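Local coordinates for protein diphosphomevalonate decarboxylase, putative (Trypanosoma brucei, PDB 2HKE) that probably catalyses the ATP-dependent decarboxylation of (R)-5-diphosphomevalonate to isopentenyl diphosphate in the mevalonate pathway, at residues T172-E177 with I227-I232; A147-S150 with F155-W158. The protein carries 1 engineered substitution. One frame throughout, in Å; residues are numbered along the deposited sequence.

Contact 1 (T172-E177 with I227-I232); sequences TQFVDE and IASRAI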
ATOM      1  N   THR A 172       0.653   1.599  14.253  1.00 20.10           N
ATOM      2  CA  THR A 172       1.502   2.542  14.956  1.00 21.00           C
ATOM      3  C   THR A 172       2.760   2.819  14.139  1.00 21.06           C
ATOM      4  O   THR A 172       3.218   1.974  13.352  1.00 19.05           O
ATOM      5  CB  THR A 172       1.900   2.005  16.333  1.00 22.16           C
ATOM      6  OG1 THR A 172       2.520   0.738  16.191  1.00 23.94           O
ATOM      7  CG2 THR A 172       0.712   1.814  17.204  1.00 23.47           C
ATOM      8  N   GLN A 173       3.277   4.031  14.249  1.00 20.21           N
ATOM      9  CA  GLN A 173       4.473   4.396  13.510  1.00 21.41           C
ATOM     10  C   GLN A 173       5.648   3.750  14.196  1.00 22.13           C
ATOM     11  O   GLN A 173       5.834   3.895  15.401  1.00 23.43           O
ATOM     12  CB  GLN A 173       4.655   5.922  13.453  1.00 21.04           C
ATOM     13  CG  GLN A 173       5.809   6.316  12.627  1.00 20.99           C
ATOM     14  CD  GLN A 173       5.926   7.798  12.602  1.00 24.17           C
ATOM     15  OE1 GLN A 173       6.299   8.380  13.621  1.00 24.93           O
ATOM     16  NE2 GLN A 173       5.522   8.428  11.491  1.00 21.93           N
ATOM     17  N   PHE A 174       6.441   2.986  13.457  1.00 21.48           N
ATOM     18  CA  PHE A 174       7.603   2.377  14.014  1.00 21.56           C
ATOM     19  C   PHE A 174       8.778   3.365  14.052  1.00 22.10           C
ATOM     20  O   PHE A 174       9.386   3.572  15.124  1.00 21.55           O
ATOM     21  CB  PHE A 174       7.966   1.102  13.292  1.00 21.74           C
ATOM     22  CG  PHE A 174       9.175   0.413  13.840  1.00 21.64           C
ATOM     23  CD1 PHE A 174       9.156  -0.210  15.078  1.00 23.64           C
ATOM     24  CD2 PHE A 174      10.327   0.357  13.090  1.00 22.40           C
ATOM     25  CE1 PHE A 174      10.287  -0.843  15.583  1.00 23.34           C
ATOM     26  CE2 PHE A 174      11.444  -0.284  13.566  1.00 19.85           C
ATOM     27  CZ  PHE A 174      11.429  -0.878  14.812  1.00 23.83           C
ATOM     28  N   VAL A 175       9.095   3.909  12.895  1.00 21.19           N
ATOM     29  CA  VAL A 175       9.956   5.044  12.744  1.00 21.95           C
ATOM     30  C   VAL A 175       9.398   5.948  11.709  1.00 22.77           C
ATOM     31  O   VAL A 175       8.651   5.515  10.799  1.00 20.32           O
ATOM     32  CB  VAL A 175      11.418   4.670  12.354  1.00 21.99           C
ATOM     33  CG1 VAL A 175      12.067   3.816  13.454  1.00 21.29           C
ATOM     34  CG2 VAL A 175      11.520   3.965  10.970  1.00 21.39           C
ATOM     35  N   ASP A 176       9.759   7.234  11.806  1.00 22.56           N
ATOM     36  CA  ASP A 176       9.205   8.174  10.840  1.00 22.90           C
ATOM     37  C   ASP A 176      10.075   8.275   9.610  1.00 21.84           C
ATOM     38  O   ASP A 176      11.062   7.567   9.446  1.00 21.42           O
ATOM     39  CB  ASP A 176       8.903   9.547  11.480  1.00 23.32           C
ATOM     40  CG  ASP A 176      10.155  10.316  11.872  1.00 26.53           C
ATOM     41  OD1 ASP A 176      11.251  10.060  11.323  1.00 25.74           O
ATOM     42  OD2 ASP A 176      10.025  11.225  12.750  1.00 28.49           O
ATOM     43  N   GLU A 177       9.651   9.128   8.709  1.00 23.57           N
ATOM     44  CA  GLU A 177      10.297   9.305   7.417  1.00 24.35           C
ATOM     45  C   GLU A 177      11.707   9.846   7.515  1.00 25.12           C
ATOM     46  O   GLU A 177      12.442   9.803   6.554  1.00 26.67           O
ATOM     47  CB  GLU A 177       9.440  10.203   6.526  1.00 25.47           C
ATOM     48  CG  GLU A 177       9.274  11.677   6.932  1.00 27.82           C
ATOM     49  CD  GLU A 177       8.196  11.933   7.977  1.00 31.70           C
ATOM     50  OE1 GLU A 177       7.637  10.986   8.548  1.00 31.86           O
ATOM     51  OE2 GLU A 177       7.874  13.114   8.244  1.00 36.26           O
ATOM     52  N   ILE A 227      12.850  -9.445  13.223  1.00 22.54           N
ATOM     53  CA  ILE A 227      14.053  -9.278  12.405  1.00 22.09           C
ATOM     54  C   ILE A 227      13.932  -7.952  11.633  1.00 22.38           C
ATOM     55  O   ILE A 227      14.871  -7.197  11.557  1.00 22.35           O
ATOM     56  CB  ILE A 227      14.237 -10.428  11.377  1.00 22.93           C
ATOM     57  CG1 ILE A 227      14.480 -11.771  12.096  1.00 22.70           C
ATOM     58  CG2 ILE A 227      15.364 -10.114  10.402  1.00 20.94           C
ATOM     59  CD1 ILE A 227      14.237 -13.011  11.181  1.00 22.80           C
ATOM     60  N   ALA A 228      12.788  -7.699  11.013  1.00 21.61           N
ATOM     61  CA  ALA A 228      12.607  -6.416  10.294  1.00 20.92           C
ATOM     62  C   ALA A 228      12.739  -5.188  11.201  1.00 20.65           C
ATOM     63  O   ALA A 228      13.395  -4.219  10.841  1.00 18.46           O
ATOM     64  CB  ALA A 228      11.239  -6.389   9.537  1.00 21.02           C
ATOM     65  N   SER A 229      12.156  -5.242  12.380  1.00 20.30           N
ATOM     66  CA  SER A 229      12.222  -4.140  13.335  1.00 21.97           C
ATOM     67  C   SER A 229      13.686  -3.808  13.679  1.00 22.69           C
ATOM     68  O   SER A 229      14.088  -2.659  13.624  1.00 22.86           O
ATOM     69  CB  SER A 229      11.418  -4.499  14.600  1.00 22.04           C
ATOM     70  OG  SER A 229      10.041  -4.579  14.286  1.00 22.21           O
ATOM     71  N   ARG A 230      14.450  -4.831  14.045  1.00 23.44           N
ATOM     72  CA  ARG A 230      15.886  -4.681  14.299  1.00 23.70           C
ATOM     73  C   ARG A 230      16.613  -4.136  13.095  1.00 22.73           C
ATOM     74  O   ARG A 230      17.438  -3.231  13.230  1.00 22.61           O
ATOM     75  CB  ARG A 230      16.457  -6.047  14.668  1.00 24.19           C
ATOM     76  CG  ARG A 230      17.927  -6.080  14.971  1.00 26.22           C
ATOM     77  CD  ARG A 230      18.429  -7.417  15.511  1.00 30.63           C
ATOM     78  NE  ARG A 230      19.867  -7.246  15.792  1.00 37.11           N
ATOM     79  CZ  ARG A 230      20.759  -8.211  16.020  1.00 41.98           C
ATOM     80  NH1 ARG A 230      20.420  -9.486  16.014  1.00 45.35           N
ATOM     81  NH2 ARG A 230      22.019  -7.880  16.261  1.00 42.58           N
ATOM     82  N   ALA A 231      16.311  -4.660  11.901  1.00 21.23           N
ATOM     83  CA  ALA A 231      17.011  -4.206  10.675  1.00 20.55           C
ATOM     84  C   ALA A 231      16.675  -2.741  10.359  1.00 20.77           C
ATOM     85  O   ALA A 231      17.521  -2.010   9.852  1.00 22.30           O
ATOM     86  CB  ALA A 231      16.625  -5.095   9.453  1.00 20.85           C
ATOM     87  N   ILE A 232      15.440  -2.320  10.598  1.00 20.13           N
ATOM     88  CA  ILE A 232      15.027  -0.946  10.255  1.00 21.15           C
ATOM     89  C   ILE A 232      15.654   0.009  11.255  1.00 22.08           C
ATOM     90  O   ILE A 232      16.156   1.085  10.893  1.00 22.71           O
ATOM     91  CB  ILE A 232      13.504  -0.805  10.207  1.00 20.45           C
ATOM     92  CG1 ILE A 232      12.945  -1.604   9.013  1.00 19.34           C
ATOM     93  CG2 ILE A 232      13.060   0.695  10.209  1.00 19.71           C
ATOM     94  CD1 ILE A 232      11.529  -2.011   9.201  1.00 20.69           C
TER

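Contact 2 (A147-S150 with F155-W158); sequences ACRS and FVIW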
ATOM      1  N   ALA A 147      -5.584   0.242   4.586  1.00 18.66           N
ATOM      2  CA  ALA A 147      -5.757   1.705   4.767  1.00 18.70           C
ATOM      3  C   ALA A 147      -5.272   2.154   6.121  1.00 19.16           C
ATOM      4  O   ALA A 147      -4.817   3.291   6.297  1.00 19.86           O
ATOM      5  CB  ALA A 147      -7.236   2.153   4.550  1.00 18.91           C
ATOM      6  N   CYS A 148      -5.414   1.299   7.110  1.00 19.04           N
ATOM      7  CA  CYS A 148      -5.014   1.674   8.431  1.00 19.51           C
ATOM      8  C   CYS A 148      -3.518   2.012   8.559  1.00 19.12           C
ATOM      9  O   CYS A 148      -3.129   2.820   9.458  1.00 20.03           O
ATOM     10  CB  CYS A 148      -5.492   0.593   9.409  1.00 19.65           C
ATOM     11  SG  CYS A 148      -4.345  -0.693   9.803  1.00 21.00           S
ATOM     12  N   ARG A 149      -2.678   1.543   7.630  1.00 18.53           N
ATOM     13  CA  ARG A 149      -1.259   1.823   7.732  1.00 19.50           C
ATOM     14  C   ARG A 149      -0.831   3.114   7.030  1.00 19.52           C
ATOM     15  O   ARG A 149       0.302   3.539   7.188  1.00 18.68           O
ATOM     16  CB  ARG A 149      -0.431   0.654   7.223  1.00 20.77           C
ATOM     17  CG  ARG A 149      -0.680  -0.702   7.967  1.00 19.07           C
ATOM     18  CD  ARG A 149       0.327  -1.732   7.451  1.00 19.44           C
ATOM     19  NE  ARG A 149       0.271  -1.789   5.973  1.00 18.40           N
ATOM     20  CZ  ARG A 149      -0.333  -2.708   5.243  1.00 20.60           C
ATOM     21  NH1 ARG A 149      -0.902  -3.767   5.807  1.00 21.25           N
ATOM     22  NH2 ARG A 149      -0.382  -2.551   3.929  1.00 19.48           N
ATOM     23  N   SER A 150      -1.732   3.718   6.246  1.00 19.78           N
ATOM     24  CA  SER A 150      -1.439   4.971   5.578  1.00 20.99           C
ATOM     25  C   SER A 150      -1.617   6.209   6.505  1.00 21.44           C
ATOM     26  O   SER A 150      -1.379   7.364   6.053  1.00 22.69           O
ATOM     27  CB  SER A 150      -2.204   5.063   4.265  1.00 21.13           C
ATOM     28  OG  SER A 150      -1.539   4.334   3.246  1.00 21.64           O
ATOM     29  N   PHE A 155       7.750   4.040   8.524  1.00 18.48           N
ATOM     30  CA  PHE A 155       7.590   2.574   8.587  1.00 18.43           C
ATOM     31  C   PHE A 155       6.507   2.320   9.641  1.00 19.00           C
ATOM     32  O   PHE A 155       6.589   2.794  10.777  1.00 19.97           O
ATOM     33  CB  PHE A 155       8.859   1.900   8.990  1.00 18.25           C
ATOM     34  CG  PHE A 155       9.941   1.931   7.957  1.00 19.43           C
ATOM     35  CD1 PHE A 155      10.617   3.087   7.673  1.00 21.30           C
ATOM     36  CD2 PHE A 155      10.319   0.774   7.299  1.00 19.88           C
ATOM     37  CE1 PHE A 155      11.663   3.080   6.732  1.00 21.03           C
ATOM     38  CE2 PHE A 155      11.344   0.774   6.353  1.00 19.79           C
ATOM     39  CZ  PHE A 155      12.009   1.932   6.100  1.00 20.27           C
ATOM     40  N   VAL A 156       5.471   1.592   9.261  1.00 17.30           N
ATOM     41  CA  VAL A 156       4.252   1.493  10.053  1.00 16.61           C
ATOM     42  C   VAL A 156       3.900   0.025  10.276  1.00 17.96           C
ATOM     43  O   VAL A 156       3.870  -0.754   9.312  1.00 17.80           O
ATOM     44  CB  VAL A 156       3.096   2.221   9.312  1.00 17.12           C
ATOM     45  CG1 VAL A 156       1.778   2.123  10.051  1.00 16.74           C
ATOM     46  CG2 VAL A 156       3.508   3.701   9.054  1.00 18.96           C
ATOM     47  N   ILE A 157       3.643  -0.307  11.531  1.00 17.83           N
ATOM     48  CA  ILE A 157       3.142  -1.626  11.919  1.00 17.95           C
ATOM     49  C   ILE A 157       1.634  -1.611  12.118  1.00 18.33           C
ATOM     50  O   ILE A 157       1.113  -0.811  12.862  1.00 18.45           O
ATOM     51  CB  ILE A 157       3.794  -2.082  13.208  1.00 17.96           C
ATOM     52  CG1 ILE A 157       5.304  -2.270  13.009  1.00 17.05           C
ATOM     53  CG2 ILE A 157       3.154  -3.415  13.703  1.00 19.70           C
ATOM     54  CD1 ILE A 157       6.070  -2.418  14.381  1.00 18.72           C
ATOM     55  N   TRP A 158       0.924  -2.550  11.494  1.00 17.42           N
ATOM     56  CA  TRP A 158      -0.444  -2.785  11.859  1.00 17.81           C
ATOM     57  C   TRP A 158      -0.387  -3.876  12.920  1.00 19.46           C
ATOM     58  O   TRP A 158      -0.027  -5.041  12.610  1.00 19.04           O
ATOM     59  CB  TRP A 158      -1.247  -3.280  10.618  1.00 18.28           C
ATOM     60  CG  TRP A 158      -2.676  -3.556  10.876  1.00 17.51           C
ATOM     61  CD1 TRP A 158      -3.360  -3.355  12.048  1.00 18.84           C
ATOM     62  CD2 TRP A 158      -3.614  -4.141   9.964  1.00 17.97           C
ATOM     63  NE1 TRP A 158      -4.669  -3.764  11.911  1.00 18.96           N
ATOM     64  CE2 TRP A 158      -4.853  -4.239  10.644  1.00 18.27           C
ATOM     65  CE3 TRP A 158      -3.540  -4.553   8.635  1.00 18.85           C
ATOM     66  CZ2 TRP A 158      -5.992  -4.765  10.051  1.00 17.99           C
ATOM     67  CZ3 TRP A 158      -4.705  -5.100   8.047  1.00 19.63           C
ATOM     68  CH2 TRP A 158      -5.905  -5.166   8.770  1.00 19.00           C
TER

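Contact 1 (T172-E177 with I227-I232)
F174 and V175 make an apolar, partly buried contact with one turn of helix 213-234, where S229 and I232 receive them as strand 170-175 turns a corner. The phenyl ring of F174 does most of the work. Its CG lies trans to the backbone N (chi1 -180°), which carries the ring straight out to the helix, so its far end meets the helix first. There CZ comes to 3.4 Å from S229 O, with the carbonyl oxygen lying near the ring plane, and to 3.6 Å from S229 CB. Farther round the same rim, CE2 rests 3.9 Å from CG2 of I232, again edge-on. V175 joins from beside the ring, its CG2 methyl 3.7 Å from that same CG2 of I232, so one branch of the isoleucine serves both neighbours. Two consecutive residues can face the helix because the strand carries a classic beta bulge: F174 and V175 both pair with F155 of strand 155-159, and the helical backbone angles of F174 (phi/psi -82/-56°) turn the chain at this point. The side chains it presents link strand 170-175 of the large mixed sheet to a helix in the GHMP-type C-terminal family region. F37 adds an edge-to-face ring contact to F174. The hydroxyl of S229 turns back to its own helix, where OG is hydrogen-bonded to M225 O, so that within the serine side chain CB, not OG, comes nearer the phenyl ring.

Contact 2 (A147-S150 with F155-W158)
Residues 147-149 have helical backbone angles without the regular helical bonds, S150 N reaching A147 O (3.1 Å), and this turn sits against strand 155-159 with the CA atoms of R149 and V156 6.0 Å apart. A Cys sulfur-aromatic contact marks this buried packing of loop on sheet within the S5-like N-terminal family region. C148 SG stands over one face of the W158 indole, 3.4 Å from the centroid of the five-membered ring and only 7° off its normal. To put it there the cysteine takes a chi1 of 94°, well away from a staggered position. The aliphatic part of R149 crosses the tryptophan side chain at about a right angle, CG being 3.7 Å from W158 CB. Its chain then bends at chi3 and carries the guanidinium past the benzene side of the indole, the two planes inclined at 49°, with NH1 3.9 Å from W158 CE3, near the indole plane. That charged end is gripped from outside the two segments: NH2 by N13 OD1 and NH1 by S36 OG, with a weak bond from NE to S38 OG. Y19 packs its ring edge-to-face with the same tryptophan, whose side chain also lies about 5 Å from a bound sulfate, probably picked up from the crystallisation liquor. V156 fills the other end of the contact, where its CG1 methyl touches the backbone carbonyl oxygen R149 O at 3.5 Å.

The two contacts share a sheet: strands 155-159 and 170-175 are antiparallel neighbours, joined by probable hydrogen bonds such as F174 N to F155 O (2.7 Å). Strand 155-159 divides its side chains between them. V156 and W158 point at the 147-150 turn of contact 2, whereas F155 points away from it and packs through CD2 against I232 CD1 of contact 1 (3.6 Å). Contact 2 is the deeper, with all four touching residues buried, and combines a sulfur-aromatic pair with an arginine held by polar partners. Contact 1 lies farther from the chain's centre, is only partly buried, and relies on a phenyl rim and methyl groups against a helix.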